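Long-range contacts in pyridine nucleotide-disulfide oxidoreductase-like protein (Myceliophthora thermophila, PDB 5MQ6), which inserts a single oxygen atom next to the carbonyl of ketones, notably bulky polycyclic ones, to give esters or lactones, using FAD and NADPH: residues Thr185-Asp190 / Asp495-Gly500; Lys502-Lys507 / Asn522-Leu527; Ser192-Leu197 / Gln215-Leu220. All blocks are in the same frame, centred on the assembly; numbering follows the deposited sequence.

Contact 1 (Thr185-Asp190 / Asp495-Gly500)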
loop_
_atom_site.group_PDB
_atom_site.type_symbol
_atom_site.label_atom_id
_atom_site.label_comp_id
_atom_site.label_asym_id
_atom_site.label_seq_id
_atom_site.Cartn_x
_atom_site.Cartn_y
_atom_site.Cartn_z
ATOM N N THR A 185 5.367 -0.849 21.037
ATOM C CA THR A 185 6.743 -1.180 21.306
ATOM C C THR A 185 6.920 -2.657 21.126
ATOM O O THR A 185 6.066 -3.437 21.540
ATOM C CB THR A 185 7.053 -0.811 22.749
ATOM O OG1 THR A 185 6.913 0.595 22.833
ATOM C CG2 THR A 185 8.401 -1.006 23.059
ATOM N N ILE A 186 8.045 -3.044 20.550
ATOM C CA ILE A 186 8.438 -4.443 20.415
ATOM C C ILE A 186 9.880 -4.479 20.927
ATOM O O ILE A 186 10.789 -3.811 20.403
ATOM C CB ILE A 186 8.319 -4.798 18.945
ATOM C CG1 ILE A 186 6.881 -4.535 18.457
ATOM C CG2 ILE A 186 8.768 -6.207 18.680
ATOM C CD1 ILE A 186 6.732 -4.790 16.979
ATOM N N ARG A 187 10.109 -5.248 21.987
ATOM C CA ARG A 187 11.359 -5.203 22.679
ATOM C C ARG A 187 11.884 -6.598 22.920
ATOM O O ARG A 187 11.195 -7.407 23.525
ATOM C CB ARG A 187 11.109 -4.506 24.019
ATOM C CG ARG A 187 12.353 -4.325 24.870
ATOM C CD ARG A 187 12.107 -3.516 26.204
ATOM N NE ARG A 187 11.593 -2.164 25.885
ATOM C CZ ARG A 187 12.340 -1.092 25.602
ATOM N NH1 ARG A 187 13.683 -1.125 25.597
ATOM N NH2 ARG A 187 11.735 0.015 25.305
ATOM N N TRP A 188 13.112 -6.865 22.486
ATOM C CA TRP A 188 13.759 -8.155 22.702
ATOM C C TRP A 188 14.328 -8.187 24.131
ATOM O O TRP A 188 14.973 -7.219 24.563
ATOM C CB TRP A 188 14.942 -8.308 21.772
ATOM C CG TRP A 188 15.765 -9.601 21.949
ATOM C CD1 TRP A 188 17.005 -9.706 22.380
ATOM C CD2 TRP A 188 15.334 -10.927 21.639
ATOM N NE1 TRP A 188 17.417 -11.013 22.374
ATOM C CE2 TRP A 188 16.400 -11.793 21.941
ATOM C CE3 TRP A 188 14.156 -11.461 21.139
ATOM C CZ2 TRP A 188 16.332 -13.142 21.751
ATOM C CZ3 TRP A 188 14.072 -12.850 20.977
ATOM C CH2 TRP A 188 15.130 -13.646 21.254
ATOM N N ASP A 189 14.152 -9.317 24.799
ATOM C CA ASP A 189 14.666 -9.535 26.132
ATOM C C ASP A 189 15.804 -10.558 26.076
ATOM O O ASP A 189 15.500 -11.747 25.912
ATOM C CB ASP A 189 13.498 -10.035 26.976
ATOM C CG ASP A 189 13.827 -10.159 28.448
ATOM O OD1 ASP A 189 15.010 -10.312 28.845
ATOM O OD2 ASP A 189 12.833 -10.112 29.206
ATOM N N ASP A 190 17.089 -10.087 26.206
ATOM C CA ASP A 190 18.296 -10.920 26.138
ATOM C C ASP A 190 18.228 -12.038 27.159
ATOM O O ASP A 190 18.816 -13.092 26.945
ATOM C CB ASP A 190 19.624 -10.130 26.291
ATOM C CG ASP A 190 19.990 -9.242 25.028
ATOM O OD1 ASP A 190 20.329 -9.810 23.939
ATOM O OD2 ASP A 190 19.992 -7.957 25.100
ATOM N N ASP A 495 8.036 1.494 18.277
ATOM C CA ASP A 495 9.457 1.490 18.542
ATOM C C ASP A 495 9.876 0.026 18.650
ATOM O O ASP A 495 9.219 -0.773 19.347
ATOM C CB ASP A 495 9.732 2.188 19.844
ATOM C CG ASP A 495 9.387 3.678 19.798
ATOM O OD1 ASP A 495 9.543 4.310 18.718
ATOM O OD2 ASP A 495 8.959 4.200 20.848
ATOM N N ILE A 496 11.008 -0.295 18.026
ATOM C CA ILE A 496 11.534 -1.661 18.011
ATOM C C ILE A 496 12.910 -1.656 18.629
ATOM O O ILE A 496 13.794 -0.956 18.110
ATOM C CB ILE A 496 11.586 -2.265 16.586
ATOM C CG1 ILE A 496 10.180 -2.267 16.008
ATOM C CG2 ILE A 496 12.077 -3.736 16.612
ATOM C CD1 ILE A 496 9.958 -2.884 14.662
ATOM N N TYR A 497 13.088 -2.428 19.726
ATOM C CA TYR A 497 14.386 -2.458 20.433
ATOM C C TYR A 497 14.860 -3.892 20.407
ATOM O O TYR A 497 14.126 -4.764 20.776
ATOM C CB TYR A 497 14.286 -1.979 21.870
ATOM C CG TYR A 497 13.747 -0.571 21.940
ATOM C CD1 TYR A 497 14.560 0.550 21.654
ATOM C CD2 TYR A 497 12.400 -0.349 22.236
ATOM C CE1 TYR A 497 14.053 1.839 21.736
ATOM C CE2 TYR A 497 11.865 0.951 22.300
ATOM C CZ TYR A 497 12.700 2.035 22.053
ATOM O OH TYR A 497 12.116 3.272 22.122
ATOM N N GLY A 498 16.085 -4.126 19.978
ATOM C CA GLY A 498 16.623 -5.456 19.922
ATOM C C GLY A 498 17.725 -5.725 20.953
ATOM O O GLY A 498 17.670 -5.235 22.084
ATOM N N ARG A 499 18.734 -6.503 20.532
ATOM C CA ARG A 499 19.877 -6.811 21.390
ATOM C C ARG A 499 20.520 -5.529 21.951
ATOM O O ARG A 499 20.736 -4.553 21.242
ATOM C CB ARG A 499 20.952 -7.658 20.679
ATOM C CG ARG A 499 20.500 -9.048 20.297
ATOM C CD ARG A 499 21.684 -9.865 19.741
ATOM N NE ARG A 499 21.285 -11.250 19.701
ATOM C CZ ARG A 499 21.119 -12.065 20.771
ATOM N NH1 ARG A 499 21.315 -11.631 22.027
ATOM N NH2 ARG A 499 20.728 -13.335 20.587
ATOM N N GLY A 500 20.857 -5.580 23.228
ATOM C CA GLY A 500 21.401 -4.425 23.914
ATOM C C GLY A 500 20.490 -3.239 23.969
ATOM O O GLY A 500 20.971 -2.143 24.121
HETATM O O HOH W 1 15.532 -4.857 23.760
#

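Contact 2 (Lys502-Lys507 / Asn522-Leu527)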
loop_
_atom_site.group_PDB
_atom_site.type_symbol
_atom_site.label_atom_id
_atom_site.label_comp_id
_atom_site.label_asym_id
_atom_site.label_seq_id
_atom_site.Cartn_x
_atom_site.Cartn_y
_atom_site.Cartn_z
ATOM N N LYS A 502 19.240 -1.729 21.564
ATOM C CA LYS A 502 19.375 -1.005 20.288
ATOM C C LYS A 502 18.025 -0.807 19.478
ATOM O O LYS A 502 17.294 -1.775 19.163
ATOM C CB LYS A 502 20.320 -1.791 19.404
ATOM C CG LYS A 502 20.969 -0.964 18.306
ATOM C CD LYS A 502 22.137 -1.671 17.595
ATOM C CE LYS A 502 21.683 -2.474 16.367
ATOM N NZ LYS A 502 22.537 -3.662 16.064
ATOM N N SER A 503 17.747 0.446 19.115
ATOM C CA SER A 503 16.558 0.827 18.372
ATOM C C SER A 503 16.689 0.565 16.877
ATOM O O SER A 503 17.642 1.031 16.208
ATOM C CB SER A 503 16.245 2.298 18.546
ATOM O OG SER A 503 15.336 2.624 17.481
ATOM N N LEU A 504 15.722 -0.135 16.321
ATOM C CA LEU A 504 15.798 -0.444 14.878
ATOM C C LEU A 504 15.884 0.868 14.093
ATOM O O LEU A 504 16.693 1.018 13.141
ATOM C CB LEU A 504 14.597 -1.293 14.405
ATOM C CG LEU A 504 14.611 -1.708 12.920
ATOM C CD1 LEU A 504 15.894 -2.440 12.562
ATOM C CD2 LEU A 504 13.429 -2.569 12.574
ATOM N N ASP A 505 15.055 1.818 14.504
ATOM C CA ASP A 505 14.956 3.032 13.725
ATOM C C ASP A 505 16.212 3.876 13.830
ATOM O O ASP A 505 16.643 4.477 12.884
ATOM C CB ASP A 505 13.713 3.859 14.075
ATOM C CG ASP A 505 13.470 4.946 13.057
ATOM O OD1 ASP A 505 13.418 4.646 11.837
ATOM O OD2 ASP A 505 13.412 6.115 13.487
ATOM N N ASP A 506 16.805 3.924 14.987
ATOM C CA ASP A 506 18.067 4.656 15.122
ATOM C C ASP A 506 19.134 4.035 14.245
ATOM O O ASP A 506 19.811 4.744 13.502
ATOM C CB ASP A 506 18.512 4.698 16.557
ATOM C CG ASP A 506 17.534 5.472 17.451
ATOM O OD1 ASP A 506 16.761 6.336 16.964
ATOM O OD2 ASP A 506 17.531 5.194 18.673
ATOM N N LYS A 507 19.245 2.702 14.257
ATOM C CA LYS A 507 20.169 2.039 13.297
ATOM C C LYS A 507 19.862 2.475 11.850
ATOM O O LYS A 507 20.747 2.874 11.084
ATOM C CB LYS A 507 20.034 0.534 13.402
ATOM C CG LYS A 507 21.042 -0.293 12.610
ATOM C CD LYS A 507 20.754 -1.775 12.716
ATOM C CE LYS A 507 21.501 -2.563 11.645
ATOM N NZ LYS A 507 21.099 -4.006 11.606
ATOM N N ASN A 522 20.166 -7.265 11.435
ATOM C CA ASN A 522 21.095 -7.656 12.470
ATOM C C ASN A 522 20.852 -6.902 13.745
ATOM O O ASN A 522 20.670 -5.666 13.737
ATOM C CB ASN A 522 22.550 -7.479 12.023
ATOM C CG ASN A 522 23.508 -7.844 13.122
ATOM O OD1 ASN A 522 23.961 -6.951 13.747
ATOM N ND2 ASN A 522 23.664 -9.165 13.471
ATOM N N GLY A 523 20.882 -7.645 14.835
ATOM C CA GLY A 523 20.502 -7.109 16.195
ATOM C C GLY A 523 19.085 -7.375 16.625
ATOM O O GLY A 523 18.725 -7.033 17.722
ATOM N N PHE A 524 18.297 -8.022 15.758
ATOM C CA PHE A 524 16.831 -8.166 15.840
ATOM C C PHE A 524 16.463 -9.554 15.496
ATOM O O PHE A 524 15.746 -9.776 14.536
ATOM C CB PHE A 524 16.080 -7.093 14.993
ATOM C CG PHE A 524 16.513 -5.671 15.340
ATOM C CD1 PHE A 524 17.646 -5.133 14.754
ATOM C CD2 PHE A 524 15.863 -4.960 16.302
ATOM C CE1 PHE A 524 18.113 -3.892 15.075
ATOM C CE2 PHE A 524 16.302 -3.692 16.659
ATOM C CZ PHE A 524 17.445 -3.157 16.047
ATOM N N PRO A 525 16.989 -10.530 16.312
ATOM C CA PRO A 525 16.767 -11.962 16.089
ATOM C C PRO A 525 15.307 -12.298 16.162
ATOM O O PRO A 525 14.583 -11.673 16.924
ATOM C CB PRO A 525 17.559 -12.643 17.241
ATOM C CG PRO A 525 17.562 -11.624 18.320
ATOM C CD PRO A 525 17.520 -10.293 17.672
ATOM N N ASN A 526 14.880 -13.284 15.359
ATOM C CA ASN A 526 13.517 -13.731 15.360
ATOM C C ASN A 526 12.504 -12.684 15.013
ATOM O O ASN A 526 11.341 -12.860 15.294
ATOM C CB ASN A 526 13.162 -14.504 16.645
ATOM C CG ASN A 526 13.810 -15.868 16.679
ATOM O OD1 ASN A 526 14.681 -16.168 15.850
ATOM N ND2 ASN A 526 13.385 -16.721 17.647
ATOM N N LEU A 527 12.900 -11.652 14.299
ATOM C CA LEU A 527 11.943 -10.625 13.800
ATOM C C LEU A 527 12.062 -10.657 12.326
ATOM O O LEU A 527 13.169 -10.637 11.783
ATOM C CB LEU A 527 12.385 -9.234 14.245
ATOM C CG LEU A 527 11.605 -8.037 13.680
ATOM C CD1 LEU A 527 10.129 -8.026 14.129
ATOM C CD2 LEU A 527 12.307 -6.722 14.012
HETATM O O HOH W 2 23.695 -4.310 13.446
#

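Contact 3 (Ser192-Leu197 / Gln215-Leu220)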
loop_
_atom_site.group_PDB
_atom_site.type_symbol
_atom_site.label_atom_id
_atom_site.label_comp_id
_atom_site.label_asym_id
_atom_site.label_seq_id
_atom_site.Cartn_x
_atom_site.Cartn_y
_atom_site.Cartn_z
ATOM N N SER A 192 15.361 -13.814 28.897
ATOM C CA SER A 192 14.441 -14.868 28.498
ATOM C C SER A 192 14.392 -15.205 26.970
ATOM O O SER A 192 13.699 -16.150 26.581
ATOM C CB SER A 192 13.074 -14.426 28.882
ATOM O OG SER A 192 12.798 -13.237 28.213
ATOM N N ARG A 193 15.095 -14.445 26.130
ATOM C CA ARG A 193 15.110 -14.712 24.703
ATOM C C ARG A 193 13.692 -14.709 24.096
ATOM O O ARG A 193 13.275 -15.677 23.491
ATOM C CB ARG A 193 15.710 -16.088 24.452
ATOM C CG ARG A 193 17.028 -16.258 25.173
ATOM C CD ARG A 193 18.124 -15.922 24.254
ATOM N NE ARG A 193 19.328 -16.704 24.398
ATOM C CZ ARG A 193 19.402 -18.021 24.285
ATOM N NH1 ARG A 193 18.327 -18.779 24.162
ATOM N NH2 ARG A 193 20.577 -18.610 24.370
ATOM N N LEU A 194 12.947 -13.651 24.379
ATOM C CA LEU A 194 11.604 -13.491 23.863
ATOM C C LEU A 194 11.436 -12.040 23.502
ATOM O O LEU A 194 12.083 -11.170 24.092
ATOM C CB LEU A 194 10.573 -13.854 24.916
ATOM C CG LEU A 194 10.369 -15.334 25.229
ATOM C CD1 LEU A 194 9.586 -15.561 26.532
ATOM C CD2 LEU A 194 9.688 -16.113 24.119
ATOM N N TRP A 195 10.598 -11.797 22.500
ATOM C CA TRP A 195 10.099 -10.479 22.213
ATOM C C TRP A 195 8.908 -10.173 23.171
ATOM O O TRP A 195 8.105 -11.064 23.430
ATOM C CB TRP A 195 9.578 -10.436 20.763
ATOM C CG TRP A 195 10.668 -10.441 19.796
ATOM C CD1 TRP A 195 11.132 -11.534 19.083
ATOM C CD2 TRP A 195 11.469 -9.351 19.442
ATOM N NE1 TRP A 195 12.208 -11.161 18.279
ATOM C CE2 TRP A 195 12.417 -9.818 18.448
ATOM C CE3 TRP A 195 11.459 -7.991 19.786
ATOM C CZ2 TRP A 195 13.378 -8.976 17.857
ATOM C CZ3 TRP A 195 12.434 -7.142 19.178
ATOM C CH2 TRP A 195 13.356 -7.650 18.234
ATOM N N SER A 196 8.837 -8.936 23.682
ATOM C CA SER A 196 7.691 -8.408 24.388
ATOM C C SER A 196 7.066 -7.277 23.556
ATOM O O SER A 196 7.764 -6.353 23.130
ATOM C CB SER A 196 8.154 -7.782 25.669
ATOM O OG SER A 196 8.552 -8.778 26.591
ATOM N N LEU A 197 5.764 -7.357 23.374
ATOM C CA LEU A 197 5.023 -6.312 22.751
ATOM C C LEU A 197 4.193 -5.562 23.787
ATOM O O LEU A 197 3.521 -6.210 24.578
ATOM C CB LEU A 197 4.103 -6.907 21.715
ATOM C CG LEU A 197 4.708 -7.361 20.367
ATOM C CD1 LEU A 197 5.568 -8.592 20.528
ATOM C CD2 LEU A 197 3.595 -7.567 19.348
ATOM N N GLN A 215 4.141 -11.769 24.906
ATOM C CA GLN A 215 5.432 -12.270 24.506
ATOM C C GLN A 215 5.410 -13.319 23.427
ATOM O O GLN A 215 4.445 -14.042 23.284
ATOM C CB GLN A 215 6.191 -12.788 25.702
ATOM C CG GLN A 215 6.532 -11.678 26.713
ATOM C CD GLN A 215 7.385 -12.199 27.832
ATOM O OE1 GLN A 215 6.983 -13.066 28.611
ATOM N NE2 GLN A 215 8.601 -11.705 27.888
ATOM N N ALA A 216 6.468 -13.373 22.642
ATOM C CA ALA A 216 6.559 -14.364 21.562
ATOM C C ALA A 216 7.973 -14.743 21.255
ATOM O O ALA A 216 8.848 -13.915 21.396
ATOM C CB ALA A 216 5.907 -13.821 20.287
ATOM N N ARG A 217 8.173 -15.907 20.653
ATOM C CA ARG A 217 9.539 -16.308 20.195
ATOM C C ARG A 217 9.901 -15.569 18.922
ATOM O O ARG A 217 11.002 -15.176 18.749
ATOM C CB ARG A 217 9.548 -17.837 19.906
ATOM C CG ARG A 217 9.300 -18.641 21.184
ATOM C CD ARG A 217 9.345 -20.104 20.768
ATOM N NE ARG A 217 9.167 -20.990 21.843
ATOM C CZ ARG A 217 9.092 -22.300 21.756
ATOM N NH1 ARG A 217 9.271 -22.917 20.606
ATOM N NH2 ARG A 217 8.930 -22.983 22.877
ATOM N N TYR A 218 8.932 -15.396 18.032
ATOM C CA TYR A 218 9.079 -14.713 16.790
ATOM C C TYR A 218 8.033 -13.618 16.620
ATOM O O TYR A 218 6.813 -13.840 16.994
ATOM C CB TYR A 218 8.815 -15.724 15.693
ATOM C CG TYR A 218 9.855 -16.757 15.407
ATOM C CD1 TYR A 218 10.940 -16.503 14.546
ATOM C CD2 TYR A 218 9.743 -18.055 15.928
ATOM C CE1 TYR A 218 11.852 -17.496 14.189
ATOM C CE2 TYR A 218 10.665 -19.020 15.587
ATOM C CZ TYR A 218 11.683 -18.760 14.731
ATOM O OH TYR A 218 12.549 -19.823 14.485
ATOM N N VAL A 219 8.454 -12.516 16.008
ATOM C CA VAL A 219 7.496 -11.480 15.616
ATOM C C VAL A 219 7.573 -11.299 14.117
ATOM O O VAL A 219 8.590 -11.069 13.593
ATOM C CB VAL A 219 7.747 -10.143 16.321
ATOM C CG1 VAL A 219 6.874 -8.988 15.755
ATOM C CG2 VAL A 219 7.572 -10.288 17.823
ATOM N N LEU A 220 6.450 -11.421 13.447
ATOM C CA LEU A 220 6.342 -11.262 11.992
ATOM C C LEU A 220 5.492 -9.981 11.699
ATOM O O LEU A 220 4.297 -9.942 12.000
ATOM C CB LEU A 220 5.613 -12.478 11.499
ATOM C CG LEU A 220 6.311 -13.819 11.413
ATOM C CD1 LEU A 220 7.655 -13.988 11.933
ATOM C CD2 LEU A 220 5.425 -15.000 11.312
#

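Contact 1 (Thr185-Asp190 / Asp495-Gly500)
Arg-187 lays its guanidinium flat on the ring of Tyr-497, the planes 18° apart and the centres 4.2 Å from each other, a cation-pi stack. Tyr-497 CD2 lies over one face of the guanidinium, offset toward its rim, and Arg-187 NH2 comes 3.2 Å from Tyr-497 CE2. The arginine chain is extended to CD and bends at chi3 (-60°), which sets NE off that line; the guanidinium beyond it comes nearer the other strand. Thr-185 CG2 meets the edge of the same ring at CE2. An alanine in place of Tyr-497 would probably leave the Arg-187 guanidinium without the surface it stacks on and set it free to turn. Charge also joins the ends of the segments. Asp-190 divides its carboxylate: OD1 forms a salt bridge to Arg-499 NH1 (2.8 Å), while the syn lone pair of OD2 takes the amide of Gly-500 (N to OD2 3.1 Å). Arg-499 NE has a second acid, Glu-570, and Trp-188 NE1 lies over one face of its guanidinium. Backbone bonds run in parallel register, from Ile-186 N to Asp-495 O, Tyr-497 N to Ile-186 O and Trp-188 N to Tyr-497 O. Beyond them, a water lies within hydrogen-bonding distance of Trp-188 O and Gly-498 O. This is a parallel strand pair in the mixed sheet of the FAD-binding part of the fold, with Ile-186 on the face opposite Arg-187 and its side chain about 7 Å from the bound FAD.

Contact 2 (Lys502-Lys507 / Asn522-Leu527)
Phe-524 pushes its ring against the start of helix 504-511, and here the packing is close. Leu-504 CD1 stands over one face, 3.9 Å from the ring centroid and 19° off the normal, a CH-pi contact displaced toward the CE1 side of the rim. Around the far end of the ring, CZ lies 3.4 Å from Leu-504 CA and CE2 lies 3.3 Å from Lys-502 O, so backbone as well as side chain shapes the seat. With CG anti to the carbonyl carbon (chi1 -54°), the Phe-524 ring starts off toward the other segment, where Leu-504 meets it. Lys-507 slides past the ring in the opposite direction, its CD at the ring edge beside CE1.

The other side is looser and polar. Lys-507, extended along its whole chain, brings NZ to a lone pair of Asn-522 O in the carbonyl plane (2.7 Å); the ammonium also forms a salt bridge with Glu-576 and a hydrogen bond with Ser-521 OG. Lys-502, bent at chi3, crosses Phe-524 at about a right angle. Its ammonium is linked to the other segment by a water that accepts from Lys-502 NZ (2.9 Å) and donates to Asn-522 OD1 (2.7 Å), with a weak bond from Lys-507 NZ. Asn-522 ND2 turns instead to Val-571 O.

Ser-503 is the N-cap of helix 504-511, its OG accepting from Asp-506 N. Ile-496 of strand 495-497 touches both Leu-504 and Phe-524, while strand 567-571 packs against Asn-522 and Pro-525, and Leu-504 also meets Pro-488 of helix 488-492.

Contact 3 (Ser192-Leu197 / Gln215-Leu220)
Trp-195 and Val-219 cross at about a right angle, the valine CG2 lying 3.6 Å from Trp-195 CB and nearly as close to CG. Trp-195 belongs to the beta hairpin of strands 194-201 and 210-216; after Gln-215 and Ala-216 the chain turns a corner at Arg-217 and enters strand 218-221, which carries Val-219. Trp-195 and Ala-216 are an antiparallel hydrogen-bonded pair, joined by Trp-195 N to Ala-216 O (3.0 Å) and Ala-216 N to Trp-195 O (2.9 Å). With CG anti to the carbonyl carbon (chi1 -73°), CB and CG of Trp-195 lie against Val-219 CG2, and Arg-217 O lies in the indole plane at its edge. The indole NE1 bonds to Pro-525 O, and its ring meets that of Trp-188 edge-to-face. Leu-197 slides past Val-219 in the opposite direction and touches the same methyl, CD1 to CG2 at 3.8 Å. Val-219 CG2 is therefore shared by two side chains of strand 194-201, which ties the stretch beyond the corner to the hairpin.

On the face of Gln-215 and Ser-196, Leu-194 crosses the Gln-215 chain at about a right angle. Leu-194 sends CD2 across to the backbone at the corner, 3.6 Å from Ala-216 O, and against Arg-217 CG. Gln-215 is extended beyond CG, and its OE1 is taken by Arg-78. The other end of its amide reaches Ser-196, the non-hydrogen-bonded partner of Gln-215: NE2 donates to Ser-196 OG at 3.2 Å, with the hydroxyl oxygen 25° out of the amide plane.

Contacts 1 and 3 lie in one mixed sheet, their centres about 9 Å apart, because strand 181-189 pairs with 495-497 on one side and with 194-201 on the other. Contact 2 follows contact 1 directly in the chain, about 7 Å away centre to centre, and is about 13 Å from contact 3. Contact 3 is nested in the long loop that contact 1 closes. Probable backbone hydrogen bonds continue between them: Ile-496 O to Leu-504 N, Arg-187 O to Ser-196 N, and Asn-526 O to Val-219 N. Contact 1 thus joins segments 305 residues apart, and the side chains of Ile-186 and Leu-197 lie about 7 and 8 Å from the FAD.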